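Local coordinates for protein Wss1p (PDB 5XBN) that cleaves DNA-binding proteins as a zinc- and DNA-dependent metalloendopeptidase, and takes part in the repair of toxic DNA-protein cross-links, at residues Ile22-Asn26 with Lys49-Val55; His28-Val34 with Lys65-Glu71; Lys38-Ala44 with Arg95-Phe101. All blocks are in the same frame, centred on the assembly; numbering follows the deposited sequence.

Interaction 1: Ile22-Asn26 with Lys49-Val55; sequences IPHKN and KEIAHKV
This is a loop-on-helix contact: the extended N-terminal segment Ile22-Asn26, which leads into strand 29-33, lies along the C-terminal end of helix 41-54 in the zinc metalloprotease domain. The loop keeps extended or polyproline-like phi/psi throughout, while Lys49-Lys54 is alpha-helical, with His53 N bonded to Lys49 O (2.9 Å), and Val55 leaves the helix and stands at the N-cap position of helix 56-62. Pro23 sits beside Glu50 (CA-CA 5.7 Å) and Asn26 beside His53 (5.3 Å). Pro23 is the main apolar contact, its ring resting on Lys49, Glu50 and His53: its CG lies 3.8 Å from Lys49 CB and its CB 4.0 Å from His53 CB, while Ile22 CG2 rests 4.0 Å from Lys49 CD. His53, with chi1 t, sets its ring beside that of His24 obliquely, centroids 5.7 Å apart, and takes His24 N over one face. One water donates to both His24 O (3.0 Å) and Lys49 O (2.8 Å), bridging the two backbones. On the inner side the helix is backed by Met106 and Met110 of helix 106-118. Asn26, chi1 t, is buried; OD1 accepts from His28 N, and ND2 donates to the carbonyl Ala52 O at 2.8 Å.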
loop_
_atom_site.group_PDB
_atom_site.type_symbol
_atom_site.label_atom_id
_atom_site.label_comp_id
_atom_site.label_asym_id
_atom_site.label_seq_id
_atom_site.Cartn_x
_atom_site.Cartn_y
_atom_site.Cartn_z
ATOM N N ILE A 22 -8.810 3.284 15.618
ATOM C CA ILE A 22 -8.833 2.624 14.324
ATOM C C ILE A 22 -8.949 3.706 13.253
ATOM O O ILE A 22 -9.824 4.568 13.321
ATOM C CB ILE A 22 -9.996 1.630 14.228
ATOM C CG1 ILE A 22 -9.867 0.578 15.337
ATOM C CG2 ILE A 22 -10.047 0.998 12.832
ATOM C CD1 ILE A 22 -10.963 -0.455 15.331
ATOM N N PRO A 23 -8.048 3.688 12.261
ATOM C CA PRO A 23 -8.114 4.681 11.190
ATOM C C PRO A 23 -9.450 4.642 10.455
ATOM O O PRO A 23 -10.047 3.553 10.348
ATOM C CB PRO A 23 -6.971 4.265 10.265
ATOM C CG PRO A 23 -6.002 3.568 11.172
ATOM C CD PRO A 23 -6.877 2.806 12.129
ATOM N N HIS A 24 -9.919 5.800 9.984
ATOM C CA HIS A 24 -11.149 5.865 9.194
ATOM C C HIS A 24 -11.056 4.890 8.022
ATOM O O HIS A 24 -10.014 4.781 7.376
ATOM C CB HIS A 24 -11.408 7.283 8.671
ATOM C CG HIS A 24 -11.949 8.237 9.698
ATOM N ND1 HIS A 24 -11.148 9.118 10.394
ATOM C CD2 HIS A 24 -13.217 8.484 10.106
ATOM C CE1 HIS A 24 -11.896 9.841 11.214
ATOM N NE2 HIS A 24 -13.154 9.473 11.062
ATOM N N LYS A 25 -12.140 4.172 7.748
ATOM C CA LYS A 25 -12.141 3.223 6.646
ATOM C C LYS A 25 -12.053 3.928 5.298
ATOM O O LYS A 25 -12.617 5.003 5.098
ATOM C CB LYS A 25 -13.398 2.349 6.699
ATOM C CG LYS A 25 -13.530 1.559 7.983
ATOM C CD LYS A 25 -14.795 0.715 7.988
ATOM C CE LYS A 25 -15.045 0.114 9.356
ATOM N NZ LYS A 25 -16.208 -0.821 9.322
ATOM N N ASN A 26 -11.308 3.319 4.387
ATOM C CA ASN A 26 -11.210 3.758 3.002
ATOM C C ASN A 26 -12.313 3.062 2.206
ATOM O O ASN A 26 -12.310 1.845 2.098
ATOM C CB ASN A 26 -9.809 3.422 2.470
ATOM C CG ASN A 26 -9.594 3.809 1.006
ATOM O OD1 ASN A 26 -10.532 4.060 0.248
ATOM N ND2 ASN A 26 -8.326 3.829 0.605
ATOM N N LYS A 49 -3.960 -0.239 8.033
ATOM C CA LYS A 49 -5.178 0.566 7.997
ATOM C C LYS A 49 -4.857 2.036 7.865
ATOM O O LYS A 49 -5.632 2.782 7.280
ATOM C CB LYS A 49 -6.026 0.333 9.250
ATOM C CG LYS A 49 -6.709 -1.023 9.225
ATOM C CD LYS A 49 -7.690 -1.182 10.382
ATOM C CE LYS A 49 -8.378 -2.542 10.286
ATOM N NZ LYS A 49 -9.514 -2.702 11.252
ATOM N N GLU A 50 -3.721 2.457 8.420
ATOM C CA GLU A 50 -3.322 3.856 8.283
ATOM C C GLU A 50 -2.890 4.121 6.843
ATOM O O GLU A 50 -3.180 5.175 6.296
ATOM C CB GLU A 50 -2.207 4.218 9.267
ATOM C CG GLU A 50 -1.794 5.697 9.253
ATOM C CD GLU A 50 -2.906 6.660 9.679
ATOM O OE1 GLU A 50 -3.876 6.227 10.333
ATOM O OE2 GLU A 50 -2.801 7.868 9.368
ATOM N N ILE A 51 -2.201 3.157 6.233
ATOM C CA ILE A 51 -1.864 3.270 4.808
ATOM C C ILE A 51 -3.143 3.412 3.985
ATOM O O ILE A 51 -3.268 4.311 3.147
ATOM C CB ILE A 51 -1.073 2.035 4.311
ATOM C CG1 ILE A 51 0.304 1.955 4.968
ATOM C CG2 ILE A 51 -0.943 2.048 2.769
ATOM C CD1 ILE A 51 1.303 2.937 4.414
ATOM N N ALA A 52 -4.105 2.531 4.255
ATOM C CA ALA A 52 -5.397 2.542 3.561
ATOM C C ALA A 52 -6.100 3.880 3.707
ATOM O O ALA A 52 -6.613 4.429 2.750
ATOM C CB ALA A 52 -6.290 1.429 4.083
ATOM N N HIS A 53 -6.126 4.400 4.925
ATOM C CA HIS A 53 -6.747 5.689 5.183
ATOM C C HIS A 53 -6.032 6.796 4.430
ATOM O O HIS A 53 -6.661 7.634 3.776
ATOM C CB HIS A 53 -6.741 5.984 6.688
ATOM C CG HIS A 53 -7.200 7.362 7.035
ATOM N ND1 HIS A 53 -8.423 7.856 6.645
ATOM C CD2 HIS A 53 -6.599 8.353 7.736
ATOM C CE1 HIS A 53 -8.564 9.090 7.094
ATOM N NE2 HIS A 53 -7.468 9.416 7.755
ATOM N N LYS A 54 -4.709 6.793 4.509
ATOM C CA LYS A 54 -3.950 7.908 3.963
ATOM C C LYS A 54 -4.078 7.994 2.440
ATOM O O LYS A 54 -4.026 9.097 1.898
ATOM C CB LYS A 54 -2.486 7.812 4.359
ATOM C CG LYS A 54 -2.236 8.259 5.804
ATOM C CD LYS A 54 -0.767 8.158 6.163
ATOM C CE LYS A 54 -0.133 9.545 6.237
ATOM N NZ LYS A 54 1.341 9.462 6.398
ATOM N N VAL A 55 -4.249 6.859 1.757
ATOM C CA VAL A 55 -4.401 6.904 0.285
ATOM C C VAL A 55 -5.832 7.021 -0.210
ATOM O O VAL A 55 -6.081 6.921 -1.408
ATOM C CB VAL A 55 -3.816 5.659 -0.428
ATOM C CG1 VAL A 55 -2.357 5.628 -0.270
ATOM C CG2 VAL A 55 -4.471 4.354 0.038
HETATM O O HOH W 1 -8.369 2.293 7.012
HETATM O O HOH W 2 -10.307 7.004 4.690
#

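Interaction 2: His28-Val34 with Lys65-Glu71; sequences HIQKVAV and KVTNLVE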
loop_
_atom_site.group_PDB
_atom_site.type_symbol
_atom_site.label_atom_id
_atom_site.label_comp_id
_atom_site.label_asym_id
_atom_site.label_seq_id
_atom_site.Cartn_x
_atom_site.Cartn_y
_atom_site.Cartn_z
ATOM N N HIS A 28 -12.768 2.691 -0.759
ATOM C CA HIS A 28 -12.299 2.109 -2.007
ATOM C C HIS A 28 -11.463 0.860 -1.821
ATOM O O HIS A 28 -10.992 0.287 -2.797
ATOM C CB HIS A 28 -11.515 3.162 -2.782
ATOM C CG HIS A 28 -12.200 4.490 -2.802
ATOM N ND1 HIS A 28 -13.383 4.701 -3.480
ATOM C CD2 HIS A 28 -11.914 5.654 -2.169
ATOM C CE1 HIS A 28 -13.775 5.950 -3.294
ATOM N NE2 HIS A 28 -12.904 6.548 -2.500
ATOM N N ILE A 29 -11.262 0.462 -0.569
ATOM C CA ILE A 29 -10.626 -0.814 -0.261
ATOM C C ILE A 29 -11.590 -1.651 0.568
ATOM O O ILE A 29 -12.013 -1.234 1.641
ATOM C CB ILE A 29 -9.323 -0.624 0.516
ATOM C CG1 ILE A 29 -8.371 0.273 -0.282
ATOM C CG2 ILE A 29 -8.713 -1.992 0.855
ATOM C CD1 ILE A 29 -7.090 0.672 0.456
ATOM N N GLN A 30 -11.951 -2.830 0.090
ATOM C CA GLN A 30 -13.011 -3.565 0.775
ATOM C C GLN A 30 -12.536 -4.238 2.070
ATOM O O GLN A 30 -13.284 -4.326 3.044
ATOM C CB GLN A 30 -13.617 -4.603 -0.166
ATOM C CG GLN A 30 -14.359 -4.008 -1.329
ATOM C CD GLN A 30 -14.920 -5.075 -2.254
ATOM O OE1 GLN A 30 -15.595 -6.002 -1.812
ATOM N NE2 GLN A 30 -14.619 -4.957 -3.544
ATOM N N LYS A 31 -11.299 -4.710 2.100
ATOM C CA LYS A 31 -10.838 -5.503 3.237
ATOM C C LYS A 31 -9.340 -5.359 3.400
ATOM O O LYS A 31 -8.619 -5.360 2.403
ATOM C CB LYS A 31 -11.197 -6.979 3.022
ATOM C CG LYS A 31 -10.799 -7.920 4.145
ATOM C CD LYS A 31 -11.771 -7.840 5.294
ATOM C CE LYS A 31 -11.688 -9.068 6.194
ATOM N NZ LYS A 31 -10.359 -9.217 6.847
ATOM N N VAL A 32 -8.873 -5.234 4.643
ATOM C CA VAL A 32 -7.439 -5.340 4.905
ATOM C C VAL A 32 -7.174 -6.550 5.800
ATOM O O VAL A 32 -8.042 -6.985 6.561
ATOM C CB VAL A 32 -6.858 -4.066 5.556
ATOM C CG1 VAL A 32 -7.183 -2.857 4.706
ATOM C CG2 VAL A 32 -7.400 -3.880 6.951
ATOM N N ALA A 33 -5.986 -7.118 5.689
ATOM C CA ALA A 33 -5.607 -8.219 6.581
ATOM C C ALA A 33 -4.116 -8.176 6.844
ATOM O O ALA A 33 -3.362 -7.651 6.032
ATOM C CB ALA A 33 -6.004 -9.555 5.977
ATOM N N VAL A 34 -3.683 -8.717 7.981
ATOM C CA VAL A 34 -2.248 -8.826 8.231
ATOM C C VAL A 34 -1.905 -10.250 8.653
ATOM O O VAL A 34 -2.798 -11.045 8.936
ATOM C CB VAL A 34 -1.760 -7.824 9.303
ATOM C CG1 VAL A 34 -2.021 -6.389 8.845
ATOM C CG2 VAL A 34 -2.408 -8.093 10.647
ATOM N N LYS A 65 -9.925 1.199 -7.269
ATOM C CA LYS A 65 -10.583 0.280 -6.325
ATOM C C LYS A 65 -9.657 -0.888 -6.020
ATOM O O LYS A 65 -8.973 -1.374 -6.915
ATOM C CB LYS A 65 -11.898 -0.252 -6.900
ATOM C CG LYS A 65 -12.973 0.812 -7.108
ATOM C CD LYS A 65 -13.511 1.326 -5.775
ATOM C CE LYS A 65 -14.682 2.280 -5.991
ATOM N NZ LYS A 65 -15.255 2.738 -4.694
ATOM N N VAL A 66 -9.636 -1.324 -4.760
ATOM C CA VAL A 66 -8.892 -2.524 -4.352
ATOM C C VAL A 66 -9.821 -3.404 -3.516
ATOM O O VAL A 66 -10.525 -2.898 -2.655
ATOM C CB VAL A 66 -7.626 -2.185 -3.538
ATOM C CG1 VAL A 66 -6.963 -3.462 -2.977
ATOM C CG2 VAL A 66 -6.628 -1.407 -4.391
ATOM N N THR A 67 -9.851 -4.707 -3.776
ATOM C CA THR A 67 -10.718 -5.564 -2.982
ATOM C C THR A 67 -10.025 -5.922 -1.674
ATOM O O THR A 67 -10.550 -5.642 -0.599
ATOM C CB THR A 67 -11.132 -6.828 -3.750
ATOM O OG1 THR A 67 -11.823 -6.432 -4.950
ATOM C CG2 THR A 67 -12.055 -7.684 -2.902
ATOM N N ASN A 68 -8.837 -6.515 -1.772
ATOM C CA ASN A 68 -8.048 -6.886 -0.595
ATOM C C ASN A 68 -6.710 -6.175 -0.552
ATOM O O ASN A 68 -5.974 -6.211 -1.534
ATOM C CB ASN A 68 -7.767 -8.394 -0.572
ATOM C CG ASN A 68 -9.026 -9.217 -0.449
ATOM O OD1 ASN A 68 -9.654 -9.239 0.601
ATOM N ND2 ASN A 68 -9.392 -9.907 -1.522
ATOM N N LEU A 69 -6.393 -5.567 0.587
ATOM C CA LEU A 69 -5.052 -5.036 0.832
ATOM C C LEU A 69 -4.465 -5.821 1.989
ATOM O O LEU A 69 -4.965 -5.734 3.100
ATOM C CB LEU A 69 -5.097 -3.541 1.174
ATOM C CG LEU A 69 -3.752 -2.935 1.594
ATOM C CD1 LEU A 69 -2.741 -3.072 0.482
ATOM C CD2 LEU A 69 -3.937 -1.471 2.003
ATOM N N VAL A 70 -3.405 -6.581 1.743
ATOM C CA VAL A 70 -2.939 -7.514 2.757
ATOM C C VAL A 70 -1.424 -7.469 2.933
ATOM O O VAL A 70 -0.690 -7.047 2.039
ATOM C CB VAL A 70 -3.373 -8.967 2.412
ATOM C CG1 VAL A 70 -4.905 -9.089 2.291
ATOM C CG2 VAL A 70 -2.720 -9.423 1.143
ATOM N N GLU A 71 -0.964 -7.904 4.105
ATOM C CA GLU A 71 0.463 -8.039 4.388
ATOM C C GLU A 71 0.998 -9.358 3.839
ATOM O O GLU A 71 0.304 -10.373 3.900
ATOM C CB GLU A 71 0.712 -7.996 5.891
ATOM C CG GLU A 71 2.165 -8.238 6.265
ATOM C CD GLU A 71 2.379 -8.309 7.758
ATOM O OE1 GLU A 71 1.396 -8.512 8.501
ATOM O OE2 GLU A 71 3.545 -8.157 8.174
HETATM O O HOH W 3 -13.107 -1.869 -3.590
#
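Strands 29-33 and 66-72 pair in parallel at the edge of the mixed sheet, joined through helices 41-54 and 56-62 in a beta-alpha-beta crossover. The axes of 29-33 and 68-71 approach to 4.7 Å at 6°. Ile29, Val32, Val66 and Leu69 make the bumps on the helix-covered face. Leu69 CB fits between its cross-strand neighbours, 3.9 Å from Ile29 CG2 and 4.2 Å from Val32 CG1, and Ile29 CG1 reaches Val66 CB at 4.1 Å. Helices 41-54 and 106-118 close over this ridge, with Ala52 and Met113 against Ile29 and Ile48 and Met113 against Leu69. The opposite face is more polar: Ala33 CB meets Val70 CG1 at 3.9 Å, beside Lys31 and Asn68. Both strands kink where Gln30 and Thr67 take negative psi, so the inward residues Ile29 and Val32, and Val66 and Leu69, are three apart rather than two. Beyond the kink, Leu69 N donates to Lys31 O at 2.9 Å; just before the strands Lys65 NZ donates to His28 ND1 at 3.0 Å.

Interaction 3: Lys38-Ala44 with Arg95-Phe101; sequences KPNKEDA and RCSTDEF
Arg95 reaches out from the end of strand 89-96 in an extended m, t, t conformation, and its guanidinium clamps the turn that starts helix 41-54. Arg95 NH1 and NH2 both donate to Pro39 O, at 2.7 and 2.8 Å, and NH1 also donates to Glu100 O at 2.9 Å. Lys38 CB lies over one face of the guanidinium, 3.4 Å from Arg95 NH2, and Ala44 CB is 3.6 Å from that same NH2. Lys38, m, m, t, t, carries NZ to Glu100 OE2 in a very short salt bridge of 2.4 Å; Glu100 is m, t. Pro39, C-gamma endo, sets its CG 3.8 Å from the Phe101 ring centroid, a CH-pi contact over the face. Cys96-Asp99 form a type I turn, and Asp99 OD1 accepts from Phe101 N (3.1 Å) in an Asx turn. The contact thus joins the N-terminus of helix 41-54 to the loop after strand 89-96, while Arg95 NE is salt-bridged to Glu71 on the neighbouring strand 66-72.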
loop_
_atom_site.group_PDB
_atom_site.type_symbol
_atom_site.label_atom_id
_atom_site.label_comp_id
_atom_site.label_asym_id
_atom_site.label_seq_id
_atom_site.Cartn_x
_atom_site.Cartn_y
_atom_site.Cartn_z
ATOM N N LYS A 38 2.685 -13.277 13.104
ATOM C CA LYS A 38 3.851 -12.417 13.278
ATOM C C LYS A 38 3.757 -11.599 14.564
ATOM O O LYS A 38 2.660 -11.286 15.029
ATOM C CB LYS A 38 4.011 -11.477 12.073
ATOM C CG LYS A 38 4.289 -12.172 10.758
ATOM C CD LYS A 38 5.606 -12.919 10.775
ATOM C CE LYS A 38 5.772 -13.747 9.510
ATOM N NZ LYS A 38 7.022 -14.545 9.546
ATOM N N PRO A 39 4.917 -11.229 15.133
ATOM C CA PRO A 39 4.935 -10.427 16.360
ATOM C C PRO A 39 4.340 -9.049 16.149
ATOM O O PRO A 39 4.543 -8.459 15.083
ATOM C CB PRO A 39 6.423 -10.328 16.694
ATOM C CG PRO A 39 7.123 -10.571 15.405
ATOM C CD PRO A 39 6.276 -11.552 14.668
ATOM N N ASN A 40 3.620 -8.557 17.154
ATOM C CA ASN A 40 3.022 -7.223 17.123
ATOM C C ASN A 40 2.060 -7.049 15.957
ATOM O O ASN A 40 2.086 -6.019 15.286
ATOM C CB ASN A 40 4.108 -6.142 17.060
ATOM C CG ASN A 40 5.076 -6.215 18.225
ATOM O OD1 ASN A 40 6.257 -6.504 18.047
ATOM N ND2 ASN A 40 4.578 -5.950 19.424
ATOM N N LYS A 41 1.214 -8.049 15.729
ATOM C CA LYS A 41 0.259 -8.012 14.618
ATOM C C LYS A 41 -0.789 -6.926 14.809
ATOM O O LYS A 41 -1.399 -6.460 13.843
ATOM C CB LYS A 41 -0.427 -9.366 14.446
ATOM C CG LYS A 41 -1.448 -9.693 15.515
ATOM C CD LYS A 41 -2.001 -11.094 15.320
ATOM C CE LYS A 41 -3.134 -11.393 16.283
ATOM N NZ LYS A 41 -3.673 -12.767 16.049
ATOM N N GLU A 42 -1.014 -6.529 16.058
ATOM C CA GLU A 42 -1.921 -5.427 16.340
ATOM C C GLU A 42 -1.349 -4.144 15.752
ATOM O O GLU A 42 -2.069 -3.369 15.128
ATOM C CB GLU A 42 -2.148 -5.269 17.850
ATOM C CG GLU A 42 -2.762 -6.487 18.537
ATOM C CD GLU A 42 -1.753 -7.589 18.864
ATOM O OE1 GLU A 42 -0.526 -7.355 18.759
ATOM O OE2 GLU A 42 -2.192 -8.701 19.233
ATOM N N ASP A 43 -0.051 -3.933 15.959
ATOM C CA ASP A 43 0.664 -2.807 15.364
ATOM C C ASP A 43 0.587 -2.865 13.853
ATOM O O ASP A 43 0.373 -1.843 13.199
ATOM C CB ASP A 43 2.133 -2.790 15.787
ATOM C CG ASP A 43 2.329 -2.278 17.196
ATOM O OD1 ASP A 43 1.347 -1.785 17.778
ATOM O OD2 ASP A 43 3.470 -2.356 17.709
ATOM N N ALA A 44 0.758 -4.069 13.311
ATOM C CA ALA A 44 0.781 -4.259 11.864
ATOM C C ALA A 44 -0.572 -3.903 11.269
ATOM O O ALA A 44 -0.647 -3.287 10.196
ATOM C CB ALA A 44 1.166 -5.703 11.506
ATOM N N ARG A 95 7.256 -5.485 7.065
ATOM C CA ARG A 95 8.335 -5.770 8.009
ATOM C C ARG A 95 9.697 -5.890 7.335
ATOM O O ARG A 95 9.789 -6.355 6.204
ATOM C CB ARG A 95 8.017 -7.063 8.760
ATOM C CG ARG A 95 6.754 -6.997 9.588
ATOM C CD ARG A 95 6.300 -8.387 9.979
ATOM N NE ARG A 95 4.998 -8.350 10.626
ATOM C CZ ARG A 95 4.825 -8.176 11.932
ATOM N NH1 ARG A 95 5.884 -8.035 12.727
ATOM N NH2 ARG A 95 3.600 -8.144 12.439
ATOM N N CYS A 96 10.753 -5.489 8.041
ATOM C CA CYS A 96 12.120 -5.638 7.529
ATOM C C CYS A 96 12.446 -7.093 7.196
ATOM O O CYS A 96 12.143 -8.005 7.972
ATOM C CB CYS A 96 13.137 -5.093 8.541
ATOM S SG CYS A 96 13.400 -3.308 8.427
ATOM N N SER A 97 13.065 -7.303 6.039
ATOM C CA SER A 97 13.280 -8.649 5.517
ATOM C C SER A 97 14.392 -9.393 6.252
ATOM O O SER A 97 14.569 -10.593 6.059
ATOM C CB SER A 97 13.596 -8.594 4.022
ATOM O OG SER A 97 14.771 -7.840 3.776
ATOM N N THR A 98 15.142 -8.676 7.086
ATOM C CA THR A 98 16.177 -9.298 7.909
ATOM C C THR A 98 15.843 -9.240 9.397
ATOM O O THR A 98 16.676 -9.585 10.236
ATOM C CB THR A 98 17.562 -8.641 7.700
ATOM O OG1 THR A 98 17.494 -7.249 8.036
ATOM C CG2 THR A 98 18.031 -8.805 6.264
ATOM N N ASP A 99 14.632 -8.795 9.722
ATOM C CA ASP A 99 14.143 -8.834 11.100
ATOM C C ASP A 99 12.632 -8.627 11.166
ATOM O O ASP A 99 12.148 -7.490 11.111
ATOM C CB ASP A 99 14.851 -7.784 11.963
ATOM C CG ASP A 99 14.351 -7.775 13.400
ATOM O OD1 ASP A 99 13.671 -8.741 13.807
ATOM O OD2 ASP A 99 14.652 -6.807 14.131
ATOM N N GLU A 100 11.905 -9.733 11.310
ATOM C CA GLU A 100 10.447 -9.733 11.442
ATOM C C GLU A 100 9.883 -8.733 12.449
ATOM O O GLU A 100 8.754 -8.284 12.296
ATOM C CB GLU A 100 9.956 -11.117 11.856
ATOM C CG GLU A 100 10.000 -12.179 10.794
ATOM C CD GLU A 100 9.439 -13.481 11.315
ATOM O OE1 GLU A 100 9.168 -13.544 12.532
ATOM O OE2 GLU A 100 9.263 -14.430 10.519
ATOM N N PHE A 101 10.642 -8.410 13.493
ATOM C CA PHE A 101 10.111 -7.578 14.568
ATOM C C PHE A 101 10.083 -6.107 14.197
ATOM O O PHE A 101 9.393 -5.315 14.834
ATOM C CB PHE A 101 10.929 -7.756 15.856
ATOM C CG PHE A 101 10.710 -9.073 16.535
ATOM C CD1 PHE A 101 11.484 -10.173 16.203
ATOM C CD2 PHE A 101 9.733 -9.214 17.506
ATOM C CE1 PHE A 101 11.284 -11.398 16.822
ATOM C CE2 PHE A 101 9.530 -10.433 18.137
ATOM C CZ PHE A 101 10.308 -11.529 17.791
#

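How the interactions relate
All three contacts are partly buried, but interactions 1 and 2 lie about equally near the centre of the chain, while the centre of interaction 3 is about 16 Å from it, toward the surface. Interactions 1 and 3 engage opposite ends of helix 41-54, which packs on the strands of interaction 2: Ala52 CB is 3.8 Å from Ile29 CD1 at one end, Val34 CG2 3.7 Å from Lys41 O at the other. Separately, a 2.9 Å salt bridge, Glu71 OE2 to Arg95 NE, joins interactions 2 and 3 between neighbouring strands. Chemistry follows place: a backbone ladder over a hydrophobic face in interaction 2; a proline, an amide and waters in interaction 1; charged side chains and the Pro39-Phe101 CH-pi contact in interaction 3.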